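Local coordinates for hydrolase, haloacid dehalogenase-like family (Chlorobaculum tepidum, PDB 2HCF), which probably acts as a magnesium-dependent hydrolase of the haloacid dehalogenase-like family, with the metal ion bound in its active site, at residues L30-G35 with K76-A81; A52-V57 with D70-A75; S20-V25 with R125-L130. All coordinates share one frame; numbering follows the deposited sequence.

Contact 1: residues L30-G35 with K76-A81; sequences LIEVYG and KETYIA
T78 on helix 65-86 stands between V33 and E32 of helix 21-34, and its two branches divide the contact between them. Both helices belong to the all-helical cap that members of the haloacid dehalogenase superfamily can carry beside their Rossmann-like core, and the contact sits at the outer surface of that cap, away from the magnesium site. The backbones come closest at V33 and T78, whose CA atoms are 7.9 Å apart. Starting at the branch point, CB of T78 lies 4.1 Å from CG2 of V33, a plain van der Waals approach. One branch ends in OG1, which comes to 3.6 Å from the same CG2 of V33; this hydroxyl is hydrogen-bonded to the main-chain carbonyl of K74, one turn earlier in its own helix, so towards V33 it offers only packing. The other branch ends in the methyl CG2, held trans to the T78 backbone nitrogen by a chi1 of -59° and thereby directed at E32. There it meets the carboxylate end, with OE1 of E32 3.7 Å from CG2 of T78 and CD of E32 3.8 Å from it. The E32 chain reaches this point because it is stretched out from the backbone, with CG trans to N (chi1 -177°). No hydrogen bond or salt bridge spans the two segments: a methyl lies against a carboxylate, and an isopropyl group against a hydroxyl already in use. V33 also packs on K74, and T78 on A29, which widens the seam between the helices. CG1 of V33 turns back on its own helix and lies 3.9 Å above the plane of the Y34 ring, over the outer part of the ring.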
ATOM      1  N   LEU A  30      19.930  -3.202   5.364  1.00 17.24           N
ATOM      2  CA  LEU A  30      20.762  -3.637   4.263  1.00 16.71           C
ATOM      3  C   LEU A  30      22.268  -3.593   4.581  1.00 17.08           C
ATOM      4  O   LEU A  30      23.016  -4.471   4.155  1.00 15.71           O
ATOM      5  CB  LEU A  30      20.452  -2.807   3.006  1.00 16.70           C
ATOM      6  CG  LEU A  30      19.018  -2.908   2.505  1.00 16.42           C
ATOM      7  CD1 LEU A  30      18.831  -2.093   1.246  1.00 16.28           C
ATOM      8  CD2 LEU A  30      18.614  -4.369   2.208  1.00 15.77           C
ATOM      9  N   ILE A  31      22.719  -2.561   5.291  1.00 16.96           N
ATOM     10  CA  ILE A  31      24.116  -2.523   5.747  1.00 18.25           C
ATOM     11  C   ILE A  31      24.418  -3.756   6.604  1.00 18.38           C
ATOM     12  O   ILE A  31      25.453  -4.413   6.447  1.00 17.44           O
ATOM     13  CB  ILE A  31      24.425  -1.244   6.550  1.00 17.67           C
ATOM     14  CG1 ILE A  31      24.452  -0.025   5.623  1.00 18.94           C
ATOM     15  CG2 ILE A  31      25.785  -1.374   7.268  1.00 18.14           C
ATOM     16  CD1 ILE A  31      24.367   1.328   6.352  1.00 19.70           C
ATOM     17  N   GLU A  32      23.490  -4.077   7.496  1.00 19.89           N
ATOM     18  CA  GLU A  32      23.642  -5.223   8.366  1.00 21.03           C
ATOM     19  C   GLU A  32      23.752  -6.551   7.627  1.00 20.39           C
ATOM     20  O   GLU A  32      24.526  -7.412   8.028  1.00 20.04           O
ATOM     21  CB  GLU A  32      22.506  -5.297   9.378  1.00 21.70           C
ATOM     22  CG  GLU A  32      22.696  -6.440  10.344  1.00 23.80           C
ATOM     23  CD  GLU A  32      21.720  -6.419  11.523  1.00 25.75           C
ATOM     24  OE1 GLU A  32      21.142  -5.337  11.829  1.00 31.67           O
ATOM     25  OE2 GLU A  32      21.556  -7.515  12.140  1.00 32.89           O
ATOM     26  N   VAL A  33      23.006  -6.713   6.546  1.00 20.06           N
ATOM     27  CA  VAL A  33      22.913  -7.992   5.854  1.00 19.40           C
ATOM     28  C   VAL A  33      23.901  -8.073   4.691  1.00 18.99           C
ATOM     29  O   VAL A  33      24.608  -9.065   4.553  1.00 18.23           O
ATOM     30  CB  VAL A  33      21.479  -8.229   5.370  1.00 19.46           C
ATOM     31  CG1 VAL A  33      21.375  -9.422   4.437  1.00 18.93           C
ATOM     32  CG2 VAL A  33      20.545  -8.426   6.603  1.00 19.96           C
ATOM     33  N   TYR A  34      23.951  -7.034   3.866  1.00 18.30           N
ATOM     34  CA  TYR A  34      24.815  -7.037   2.685  1.00 18.66           C
ATOM     35  C   TYR A  34      26.121  -6.235   2.830  1.00 18.93           C
ATOM     36  O   TYR A  34      26.996  -6.325   1.966  1.00 18.86           O
ATOM     37  CB  TYR A  34      24.056  -6.469   1.484  1.00 18.33           C
ATOM     38  CG  TYR A  34      22.835  -7.250   1.065  1.00 18.50           C
ATOM     39  CD1 TYR A  34      22.942  -8.353   0.224  1.00 19.35           C
ATOM     40  CD2 TYR A  34      21.568  -6.864   1.492  1.00 19.63           C
ATOM     41  CE1 TYR A  34      21.801  -9.053  -0.184  1.00 19.67           C
ATOM     42  CE2 TYR A  34      20.441  -7.547   1.099  1.00 18.14           C
ATOM     43  CZ  TYR A  34      20.556  -8.630   0.262  1.00 18.91           C
ATOM     44  OH  TYR A  34      19.421  -9.302  -0.099  1.00 18.24           O
ATOM     45  N   GLY A  35      26.237  -5.426   3.886  1.00 19.18           N
ATOM     46  CA  GLY A  35      27.373  -4.523   4.049  1.00 19.40           C
ATOM     47  C   GLY A  35      27.182  -3.113   3.480  1.00 19.75           C
ATOM     48  O   GLY A  35      27.924  -2.206   3.813  1.00 19.63           O
ATOM     49  N   LYS A  76      14.754  -8.769   4.506  1.00 18.86           N
ATOM     50  CA  LYS A  76      13.346  -8.503   4.838  1.00 19.19           C
ATOM     51  C   LYS A  76      13.114  -8.564   6.344  1.00 19.19           C
ATOM     52  O   LYS A  76      12.601  -7.600   6.921  1.00 18.43           O
ATOM     53  CB  LYS A  76      12.418  -9.486   4.122  1.00 19.09           C
ATOM     54  CG  LYS A  76      10.955  -9.408   4.471  1.00 19.65           C
ATOM     55  CD  LYS A  76      10.233 -10.523   3.798  1.00 20.27           C
ATOM     56  CE  LYS A  76       8.781 -10.555   4.168  1.00 20.86           C
ATOM     57  NZ  LYS A  76       8.145 -11.693   3.426  1.00 24.50           N
ATOM     58  N   GLU A  77      13.496  -9.683   6.975  1.00 19.65           N
ATOM     59  CA  GLU A  77      13.248  -9.886   8.398  1.00 18.77           C
ATOM     60  C   GLU A  77      13.953  -8.840   9.265  1.00 18.69           C
ATOM     61  O   GLU A  77      13.411  -8.400  10.272  1.00 17.63           O
ATOM     62  CB  GLU A  77      13.712 -11.288   8.824  1.00 20.00           C
ATOM     63  N   THR A  78      15.172  -8.478   8.883  1.00 18.22           N
ATOM     64  CA  THR A  78      15.953  -7.478   9.615  1.00 18.77           C
ATOM     65  C   THR A  78      15.259  -6.102   9.534  1.00 18.85           C
ATOM     66  O   THR A  78      15.081  -5.439  10.555  1.00 18.87           O
ATOM     67  CB  THR A  78      17.423  -7.426   9.082  1.00 18.44           C
ATOM     68  OG1 THR A  78      18.036  -8.719   9.225  1.00 16.11           O
ATOM     69  CG2 THR A  78      18.267  -6.371   9.830  1.00 18.50           C
ATOM     70  N   TYR A  79      14.822  -5.727   8.331  1.00 19.31           N
ATOM     71  CA  TYR A  79      14.082  -4.475   8.105  1.00 19.42           C
ATOM     72  C   TYR A  79      12.809  -4.412   8.976  1.00 19.10           C
ATOM     73  O   TYR A  79      12.571  -3.439   9.692  1.00 17.35           O
ATOM     74  CB  TYR A  79      13.731  -4.332   6.608  1.00 20.66           C
ATOM     75  CG  TYR A  79      12.662  -3.284   6.368  1.00 21.89           C
ATOM     76  CD1 TYR A  79      12.937  -1.947   6.545  1.00 24.28           C
ATOM     77  CD2 TYR A  79      11.370  -3.650   6.021  1.00 24.42           C
ATOM     78  CE1 TYR A  79      11.956  -0.978   6.370  1.00 24.17           C
ATOM     79  CE2 TYR A  79      10.383  -2.697   5.837  1.00 24.33           C
ATOM     80  CZ  TYR A  79      10.685  -1.360   6.022  1.00 22.93           C
ATOM     81  OH  TYR A  79       9.726  -0.399   5.854  1.00 22.36           O
ATOM     82  N   ILE A  80      12.018  -5.482   8.934  1.00 18.99           N
ATOM     83  CA  ILE A  80      10.767  -5.533   9.683  1.00 19.22           C
ATOM     84  C   ILE A  80      11.025  -5.391  11.182  1.00 19.69           C
ATOM     85  O   ILE A  80      10.357  -4.604  11.867  1.00 20.37           O
ATOM     86  CB  ILE A  80       9.986  -6.857   9.383  1.00 18.89           C
ATOM     87  CG1 ILE A  80       9.484  -6.845   7.944  1.00 18.68           C
ATOM     88  CG2 ILE A  80       8.853  -7.051  10.359  1.00 19.20           C
ATOM     89  CD1 ILE A  80       9.057  -8.189   7.397  1.00 18.46           C
ATOM     90  N   ALA A  81      11.975  -6.165  11.691  1.00 19.77           N
ATOM     91  CA  ALA A  81      12.285  -6.155  13.109  1.00 19.30           C
ATOM     92  C   ALA A  81      12.789  -4.785  13.542  1.00 19.88           C
ATOM     93  O   ALA A  81      12.368  -4.246  14.575  1.00 17.94           O
ATOM     94  CB  ALA A  81      13.326  -7.214  13.422  1.00 20.19           C
TER

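Contact 2: residues A52-V57 with D70-A75; sequences AIIYEV and DKFDKA
F72 reaches from helix 65-86 to helix 50-59 and meets I54 and Y55 there with one side of its ring, CD2 and CE2. The aliphatic part of the contact is the approach of I54: its CD1 lies 4.0 Å from CE2 of F72, while its CG2 comes to 4.1 Å from CD2 of F72, so both branches of the isoleucine touch the phenyl group and the two side chains run obliquely past each other. The F72 ring gets there because its CG is trans to the backbone nitrogen (chi1 -180°), which carries the ring outward from its helix. I54 and Y55 both pack on I68 as well, so helix 65-86 covers this part of helix 50-59 with two of its turns, a helix-helix seam within the helical cap of this haloacid dehalogenase-like fold. The aromatic part is Y55 with F72. Their planes are inclined by only 22°, but the rings are slid so far apart, with centroids at 5.6 Å, that they scarcely overlap; what touches is CE2 of Y55, 3.7 Å from CD2 of F72. With an alanine in place of F72, I54 and Y55 would probably lose their partner on helix 65-86 at this level, and a gap would be likely to open between the helices. Among polar interactions, no hydrogen bond crosses between the segments, but the Y55 ring makes a cation-pi contact with R65.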
ATOM      1  N   ALA A  52      10.996  -4.824  -4.518  1.00 18.93           N
ATOM      2  CA  ALA A  52      11.550  -4.224  -5.718  1.00 18.64           C
ATOM      3  C   ALA A  52      12.520  -3.078  -5.336  1.00 18.96           C
ATOM      4  O   ALA A  52      13.533  -2.852  -6.006  1.00 19.10           O
ATOM      5  CB  ALA A  52      10.431  -3.715  -6.586  1.00 19.91           C
ATOM      6  N   ILE A  53      12.227  -2.393  -4.241  1.00 17.82           N
ATOM      7  CA  ILE A  53      13.106  -1.341  -3.746  1.00 17.90           C
ATOM      8  C   ILE A  53      14.451  -1.947  -3.323  1.00 17.21           C
ATOM      9  O   ILE A  53      15.485  -1.379  -3.618  1.00 16.90           O
ATOM     10  CB  ILE A  53      12.473  -0.587  -2.550  1.00 17.69           C
ATOM     11  CG1 ILE A  53      11.230   0.192  -3.018  1.00 18.67           C
ATOM     12  CG2 ILE A  53      13.499   0.373  -1.944  1.00 18.72           C
ATOM     13  CD1 ILE A  53      10.379   0.736  -1.837  1.00 18.93           C
ATOM     14  N   ILE A  54      14.418  -3.106  -2.657  1.00 17.71           N
ATOM     15  CA  ILE A  54      15.636  -3.795  -2.218  1.00 17.80           C
ATOM     16  C   ILE A  54      16.469  -4.164  -3.411  1.00 17.93           C
ATOM     17  O   ILE A  54      17.660  -3.895  -3.413  1.00 17.55           O
ATOM     18  CB  ILE A  54      15.323  -5.017  -1.333  1.00 18.80           C
ATOM     19  CG1 ILE A  54      14.714  -4.522  -0.015  1.00 17.78           C
ATOM     20  CG2 ILE A  54      16.569  -5.886  -1.104  1.00 18.68           C
ATOM     21  CD1 ILE A  54      14.165  -5.622   0.919  1.00 18.80           C
ATOM     22  N   TYR A  55      15.848  -4.746  -4.436  1.00 17.71           N
ATOM     23  CA  TYR A  55      16.591  -5.110  -5.655  1.00 18.04           C
ATOM     24  C   TYR A  55      17.169  -3.890  -6.360  1.00 18.55           C
ATOM     25  O   TYR A  55      18.308  -3.941  -6.831  1.00 18.77           O
ATOM     26  CB  TYR A  55      15.743  -5.972  -6.631  1.00 17.91           C
ATOM     27  CG  TYR A  55      15.700  -7.458  -6.263  1.00 16.64           C
ATOM     28  CD1 TYR A  55      16.681  -8.344  -6.703  1.00 19.10           C
ATOM     29  CD2 TYR A  55      14.683  -7.970  -5.466  1.00 16.38           C
ATOM     30  CE1 TYR A  55      16.646  -9.691  -6.347  1.00 17.86           C
ATOM     31  CE2 TYR A  55      14.630  -9.309  -5.120  1.00 17.84           C
ATOM     32  CZ  TYR A  55      15.625 -10.164  -5.549  1.00 19.72           C
ATOM     33  OH  TYR A  55      15.552 -11.490  -5.176  1.00 21.12           O
ATOM     34  N   GLU A  56      16.411  -2.806  -6.426  1.00 19.67           N
ATOM     35  CA  GLU A  56      16.844  -1.616  -7.139  1.00 20.46           C
ATOM     36  C   GLU A  56      18.051  -0.975  -6.471  1.00 19.01           C
ATOM     37  O   GLU A  56      19.076  -0.836  -7.091  1.00 18.50           O
ATOM     38  CB  GLU A  56      15.712  -0.598  -7.331  1.00 20.84           C
ATOM     39  CG  GLU A  56      16.177   0.619  -8.164  1.00 22.36           C
ATOM     40  CD  GLU A  56      15.040   1.484  -8.713  1.00 25.36           C
ATOM     41  OE1 GLU A  56      13.843   1.144  -8.531  1.00 31.52           O
ATOM     42  OE2 GLU A  56      15.361   2.517  -9.344  1.00 30.65           O
ATOM     43  N   VAL A  57      17.958  -0.643  -5.198  1.00 18.78           N
ATOM     44  CA  VAL A  57      19.056   0.088  -4.544  1.00 18.27           C
ATOM     45  C   VAL A  57      20.371  -0.707  -4.464  1.00 17.93           C
ATOM     46  O   VAL A  57      21.465  -0.116  -4.504  1.00 17.01           O
ATOM     47  CB  VAL A  57      18.633   0.614  -3.159  1.00 18.55           C
ATOM     48  CG1 VAL A  57      17.348   1.439  -3.282  1.00 19.44           C
ATOM     49  CG2 VAL A  57      18.455  -0.515  -2.185  1.00 19.56           C
ATOM     50  N   ASP A  70      19.915 -14.269  -2.618  1.00 21.06           N
ATOM     51  CA  ASP A  70      20.483 -15.169  -1.625  1.00 21.06           C
ATOM     52  C   ASP A  70      20.260 -14.736  -0.177  1.00 20.92           C
ATOM     53  O   ASP A  70      20.144 -15.588   0.703  1.00 20.46           O
ATOM     54  CB  ASP A  70      21.987 -15.351  -1.844  1.00 21.26           C
ATOM     55  CG  ASP A  70      22.558 -16.480  -1.002  1.00 21.71           C
ATOM     56  OD1 ASP A  70      22.073 -17.619  -1.120  1.00 22.41           O
ATOM     57  OD2 ASP A  70      23.487 -16.245  -0.217  1.00 23.00           O
ATOM     58  N   LYS A  71      20.266 -13.432   0.085  1.00 20.79           N
ATOM     59  CA  LYS A  71      20.069 -12.928   1.442  1.00 20.67           C
ATOM     60  C   LYS A  71      18.796 -12.094   1.590  1.00 20.02           C
ATOM     61  O   LYS A  71      18.607 -11.434   2.590  1.00 18.64           O
ATOM     62  CB  LYS A  71      21.258 -12.088   1.876  1.00 21.30           C
ATOM     63  CG  LYS A  71      22.606 -12.814   1.890  1.00 21.70           C
ATOM     64  CD  LYS A  71      23.645 -11.881   2.531  1.00 22.72           C
ATOM     65  CE  LYS A  71      25.046 -12.440   2.553  1.00 24.87           C
ATOM     66  NZ  LYS A  71      26.116 -11.355   2.811  1.00 26.29           N
ATOM     67  N   PHE A  72      17.928 -12.141   0.593  1.00 19.66           N
ATOM     68  CA  PHE A  72      16.726 -11.299   0.575  1.00 19.85           C
ATOM     69  C   PHE A  72      15.853 -11.524   1.810  1.00 20.16           C
ATOM     70  O   PHE A  72      15.476 -10.565   2.494  1.00 19.76           O
ATOM     71  CB  PHE A  72      15.912 -11.532  -0.713  1.00 19.85           C
ATOM     72  CG  PHE A  72      14.676 -10.696  -0.797  1.00 19.63           C
ATOM     73  CD1 PHE A  72      13.495 -11.121  -0.186  1.00 20.93           C
ATOM     74  CD2 PHE A  72      14.682  -9.479  -1.451  1.00 19.42           C
ATOM     75  CE1 PHE A  72      12.330 -10.371  -0.251  1.00 21.09           C
ATOM     76  CE2 PHE A  72      13.518  -8.713  -1.499  1.00 20.14           C
ATOM     77  CZ  PHE A  72      12.337  -9.185  -0.902  1.00 20.69           C
ATOM     78  N   ASP A  73      15.546 -12.783   2.123  1.00 20.52           N
ATOM     79  CA  ASP A  73      14.648 -13.063   3.257  1.00 20.99           C
ATOM     80  C   ASP A  73      15.216 -12.544   4.563  1.00 20.55           C
ATOM     81  O   ASP A  73      14.487 -11.961   5.363  1.00 20.05           O
ATOM     82  CB  ASP A  73      14.302 -14.558   3.362  1.00 21.66           C
ATOM     83  CG  ASP A  73      13.454 -15.053   2.196  1.00 25.63           C
ATOM     84  OD1 ASP A  73      12.684 -14.274   1.592  1.00 32.05           O
ATOM     85  OD2 ASP A  73      13.579 -16.253   1.845  1.00 33.09           O
ATOM     86  N   LYS A  74      16.521 -12.716   4.780  1.00 20.14           N
ATOM     87  CA  LYS A  74      17.152 -12.136   5.970  1.00 20.25           C
ATOM     88  C   LYS A  74      17.097 -10.591   5.993  1.00 19.77           C
ATOM     89  O   LYS A  74      16.862  -9.992   7.031  1.00 18.88           O
ATOM     90  CB  LYS A  74      18.593 -12.623   6.106  1.00 21.63           C
ATOM     91  CG  LYS A  74      19.327 -11.994   7.276  1.00 24.88           C
ATOM     92  CD  LYS A  74      20.183 -12.962   8.049  1.00 29.40           C
ATOM     93  CE  LYS A  74      20.474 -12.392   9.465  1.00 29.71           C
ATOM     94  NZ  LYS A  74      19.230 -12.261  10.333  1.00 30.03           N
ATOM     95  N   ALA A  75      17.321  -9.962   4.843  1.00 19.30           N
ATOM     96  CA  ALA A  75      17.165  -8.500   4.712  1.00 19.52           C
ATOM     97  C   ALA A  75      15.742  -8.064   5.054  1.00 19.17           C
ATOM     98  O   ALA A  75      15.542  -7.115   5.822  1.00 18.25           O
ATOM     99  CB  ALA A  75      17.537  -8.049   3.303  1.00 18.78           C
TER

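Contact 3: residues S20-V25 with R125-L130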
ATOM      1  N   SER A  20      10.950  10.264   8.051  1.00 25.02           N
ATOM      2  CA  SER A  20      12.149   9.863   7.244  1.00 25.34           C
ATOM      3  C   SER A  20      13.017   8.729   7.830  1.00 25.34           C
ATOM      4  O   SER A  20      13.845   8.140   7.126  1.00 24.82           O
ATOM      5  CB  SER A  20      13.060  11.082   7.021  1.00 25.87           C
ATOM      6  OG  SER A  20      13.565  11.556   8.269  1.00 25.97           O
HETATM    7  N   MSE A  21      12.852   8.456   9.115  1.00 25.17           N
HETATM    8  CA  MSE A  21      13.414   7.255   9.735  1.00 25.80           C
HETATM    9  C   MSE A  21      13.124   5.948   8.965  1.00 26.01           C
HETATM   10  O   MSE A  21      13.926   5.022   8.996  1.00 25.86           O
HETATM   11  CB  MSE A  21      12.920   7.140  11.186  1.00 25.29           C
HETATM   12  CG  MSE A  21      11.413   6.989  11.350  1.00 25.04           C
HETATM   13 SE   MSE A  21      10.752   5.149  11.218  0.75 21.99          SE
HETATM   14  CE  MSE A  21      11.604   4.391  12.695  1.00 23.88           C
ATOM     15  N   ASN A  22      11.996   5.870   8.265  1.00 26.02           N
ATOM     16  CA  ASN A  22      11.672   4.660   7.496  1.00 25.70           C
ATOM     17  C   ASN A  22      12.796   4.317   6.513  1.00 24.86           C
ATOM     18  O   ASN A  22      13.238   3.173   6.426  1.00 24.87           O
ATOM     19  CB  ASN A  22      10.334   4.840   6.758  1.00 25.12           C
ATOM     20  CG  ASN A  22       9.668   3.503   6.351  1.00 27.83           C
ATOM     21  OD1 ASN A  22       8.518   3.497   5.890  1.00 30.38           O
ATOM     22  ND2 ASN A  22      10.378   2.392   6.497  1.00 27.09           N
ATOM     23  N   ARG A  23      13.266   5.333   5.794  1.00 24.56           N
ATOM     24  CA  ARG A  23      14.348   5.164   4.804  1.00 24.29           C
ATOM     25  C   ARG A  23      15.640   4.733   5.500  1.00 23.56           C
ATOM     26  O   ARG A  23      16.396   3.922   4.985  1.00 22.42           O
ATOM     27  CB  ARG A  23      14.522   6.464   3.982  1.00 24.65           C
ATOM     28  CG  ARG A  23      15.885   6.677   3.352  1.00 25.25           C
ATOM     29  N   ARG A  24      15.855   5.236   6.698  1.00 22.28           N
ATOM     30  CA  ARG A  24      17.051   4.914   7.443  1.00 23.33           C
ATOM     31  C   ARG A  24      17.018   3.534   8.094  1.00 21.37           C
ATOM     32  O   ARG A  24      18.049   2.908   8.226  1.00 19.68           O
ATOM     33  CB  ARG A  24      17.321   6.002   8.462  1.00 23.36           C
ATOM     34  CG  ARG A  24      17.559   7.371   7.763  1.00 26.35           C
ATOM     35  CD  ARG A  24      18.174   8.429   8.718  1.00 29.24           C
ATOM     36  NE  ARG A  24      17.393   8.543   9.961  1.00 33.43           N
ATOM     37  CZ  ARG A  24      16.321   9.320  10.117  1.00 34.81           C
ATOM     38  NH1 ARG A  24      15.884  10.095   9.125  1.00 36.99           N
ATOM     39  NH2 ARG A  24      15.680   9.322  11.281  1.00 35.38           N
ATOM     40  N   VAL A  25      15.835   3.079   8.506  1.00 20.32           N
ATOM     41  CA  VAL A  25      15.630   1.698   8.940  1.00 20.63           C
ATOM     42  C   VAL A  25      15.988   0.720   7.830  1.00 20.39           C
ATOM     43  O   VAL A  25      16.676  -0.267   8.057  1.00 19.58           O
ATOM     44  CB  VAL A  25      14.151   1.470   9.379  1.00 20.59           C
ATOM     45  CG1 VAL A  25      13.830  -0.029   9.522  1.00 22.78           C
ATOM     46  CG2 VAL A  25      13.855   2.197  10.660  1.00 21.57           C
ATOM     47  N   ARG A 125       1.432  -3.303   8.415  1.00 18.17           N
ATOM     48  CA  ARG A 125       0.427  -3.360   9.494  1.00 17.75           C
ATOM     49  C   ARG A 125       0.919  -2.712  10.778  1.00 17.53           C
ATOM     50  O   ARG A 125       0.105  -2.191  11.570  1.00 17.52           O
ATOM     51  CB  ARG A 125      -0.084  -4.793   9.767  1.00 17.88           C
ATOM     52  CG  ARG A 125      -0.906  -5.432   8.639  1.00 17.86           C
ATOM     53  CD  ARG A 125      -1.591  -6.733   9.129  1.00 19.33           C
ATOM     54  NE  ARG A 125      -2.523  -7.274   8.131  1.00 17.26           N
ATOM     55  CZ  ARG A 125      -3.796  -6.890   8.023  1.00 18.35           C
ATOM     56  NH1 ARG A 125      -4.304  -5.999   8.857  1.00 16.30           N
ATOM     57  NH2 ARG A 125      -4.586  -7.435   7.116  1.00 18.21           N
ATOM     58  N   HIS A 126       2.229  -2.705  11.011  1.00 16.82           N
ATOM     59  CA  HIS A 126       2.763  -1.965  12.167  1.00 15.59           C
ATOM     60  C   HIS A 126       2.535  -0.450  11.979  1.00 15.95           C
ATOM     61  O   HIS A 126       2.147   0.257  12.899  1.00 17.63           O
ATOM     62  CB  HIS A 126       4.250  -2.224  12.383  1.00 15.37           C
ATOM     63  CG  HIS A 126       4.757  -1.668  13.679  1.00 11.55           C
ATOM     64  ND1 HIS A 126       4.296  -2.109  14.904  1.00 17.31           N
ATOM     65  CD2 HIS A 126       5.645  -0.688  13.938  1.00 11.86           C
ATOM     66  CE1 HIS A 126       4.906  -1.432  15.856  1.00 14.07           C
ATOM     67  NE2 HIS A 126       5.729  -0.563  15.299  1.00 12.24           N
ATOM     68  N   LYS A 127       2.744   0.042  10.768  1.00 15.17           N
ATOM     69  CA  LYS A 127       2.402   1.435  10.506  1.00 15.10           C
ATOM     70  C   LYS A 127       0.903   1.759  10.840  1.00 15.40           C
ATOM     71  O   LYS A 127       0.577   2.851  11.301  1.00 16.52           O
ATOM     72  CB  LYS A 127       2.657   1.743   9.016  1.00 15.02           C
ATOM     73  CG  LYS A 127       4.114   1.814   8.595  1.00 12.97           C
ATOM     74  CD  LYS A 127       4.269   2.033   7.051  1.00 13.67           C
ATOM     75  CE  LYS A 127       5.708   2.025   6.619  1.00 15.43           C
ATOM     76  NZ  LYS A 127       5.809   2.292   5.106  1.00 15.09           N
ATOM     77  N   LEU A 128      -0.007   0.844  10.502  1.00 15.23           N
ATOM     78  CA  LEU A 128      -1.448   1.046  10.678  1.00 14.74           C
ATOM     79  C   LEU A 128      -1.813   0.906  12.160  1.00 15.25           C
ATOM     80  O   LEU A 128      -2.691   1.605  12.673  1.00 16.36           O
ATOM     81  CB  LEU A 128      -2.243   0.012   9.854  1.00 13.89           C
ATOM     82  CG  LEU A 128      -2.120   0.015   8.317  1.00 12.78           C
ATOM     83  CD1 LEU A 128      -2.834  -1.224   7.868  1.00 13.20           C
ATOM     84  CD2 LEU A 128      -2.725   1.219   7.724  1.00 12.90           C
ATOM     85  N   LYS A 129      -1.099   0.033  12.856  1.00 17.15           N
ATOM     86  CA  LYS A 129      -1.341  -0.209  14.300  1.00 19.07           C
ATOM     87  C   LYS A 129      -0.982   0.965  15.222  1.00 18.69           C
ATOM     88  O   LYS A 129      -1.617   1.190  16.319  1.00 17.41           O
ATOM     89  CB  LYS A 129      -0.515  -1.420  14.756  1.00 19.89           C
ATOM     90  CG  LYS A 129      -1.148  -2.792  14.515  1.00 22.79           C
ATOM     91  CD  LYS A 129      -0.377  -3.907  15.234  1.00 23.47           C
ATOM     92  CE  LYS A 129      -0.689  -5.316  14.643  1.00 26.52           C
ATOM     93  NZ  LYS A 129      -1.559  -6.165  15.536  1.00 31.46           N
ATOM     94  N   LEU A 130       0.083   1.671  14.871  1.00 18.61           N
ATOM     95  CA  LEU A 130       0.516   2.826  15.686  1.00 19.20           C
ATOM     96  C   LEU A 130      -0.620   3.828  15.869  1.00 18.69           C
ATOM     97  O   LEU A 130      -1.016   4.076  16.979  1.00 17.93           O
ATOM     98  CB  LEU A 130       1.809   3.446  15.144  1.00 18.39           C
ATOM     99  CG  LEU A 130       3.025   2.557  15.370  1.00 19.35           C
ATOM    100  CD1 LEU A 130       4.226   3.032  14.624  1.00 18.08           C
ATOM    101  CD2 LEU A 130       3.349   2.468  16.862  1.00 19.19           C
TER
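NZ of K127 is gripped by three side-chain oxygens: OD1 of N22 across this contact, OD2 of D12 in a salt bridge and OD1 of N119. K127 lies on helix 121-129 of the Rossmann-like core, N22 on helix 21-34 of the cap, so the contact joins the two domains of a haloacid dehalogenase-like fold next to its active site. D12 binds the magnesium ion, as does D10, the two forming a DxD-type motif, and the ion is about 9 Å from the K127 side chain at the nearest atoms. The bond from K127 NZ to N22 OD1 is 3.1 Å long, lies in the carbonyl plane and meets the C=O at 156°. CE of K127 follows NZ to 3.3 Å from OD1 of N22. The K127 chain is extended all the way beyond CG, which carries NZ from the far helix to the amide, and the two side chains cross at about a right angle. F83 of the cap and V18 pack on the K127 side chain. The other end of the N22 amide is held too, ND2 being hydrogen-bonded to OH of Y79, so the two ends together fix the amide's rotation. Beside it, NH1 of R24 gives S20 OG a 2.9 Å bond, close to the guanidinium plane.

From the N terminus, the chain passes the core strand 5-9 and strand 16-18 before helix 21-34, whose two ends carry the first segments of contacts 3 and 1. Contact 2 closes first, a short excursion from helix 50-59 to helix 65-86. Contact 1 closes next, round contact 2, when helix 65-86 returns to helix 21-34. Contact 3 closes last, after the chain has re-entered the core and reached helix 121-129, and its loop encloses the other two; the three nest and none cross. Contacts 1 and 2 bind the three cap helices together through helix 65-86, with K71 NZ probably hydrogen-bonded to V33 O between them, while contact 3 ties that bundle to the core.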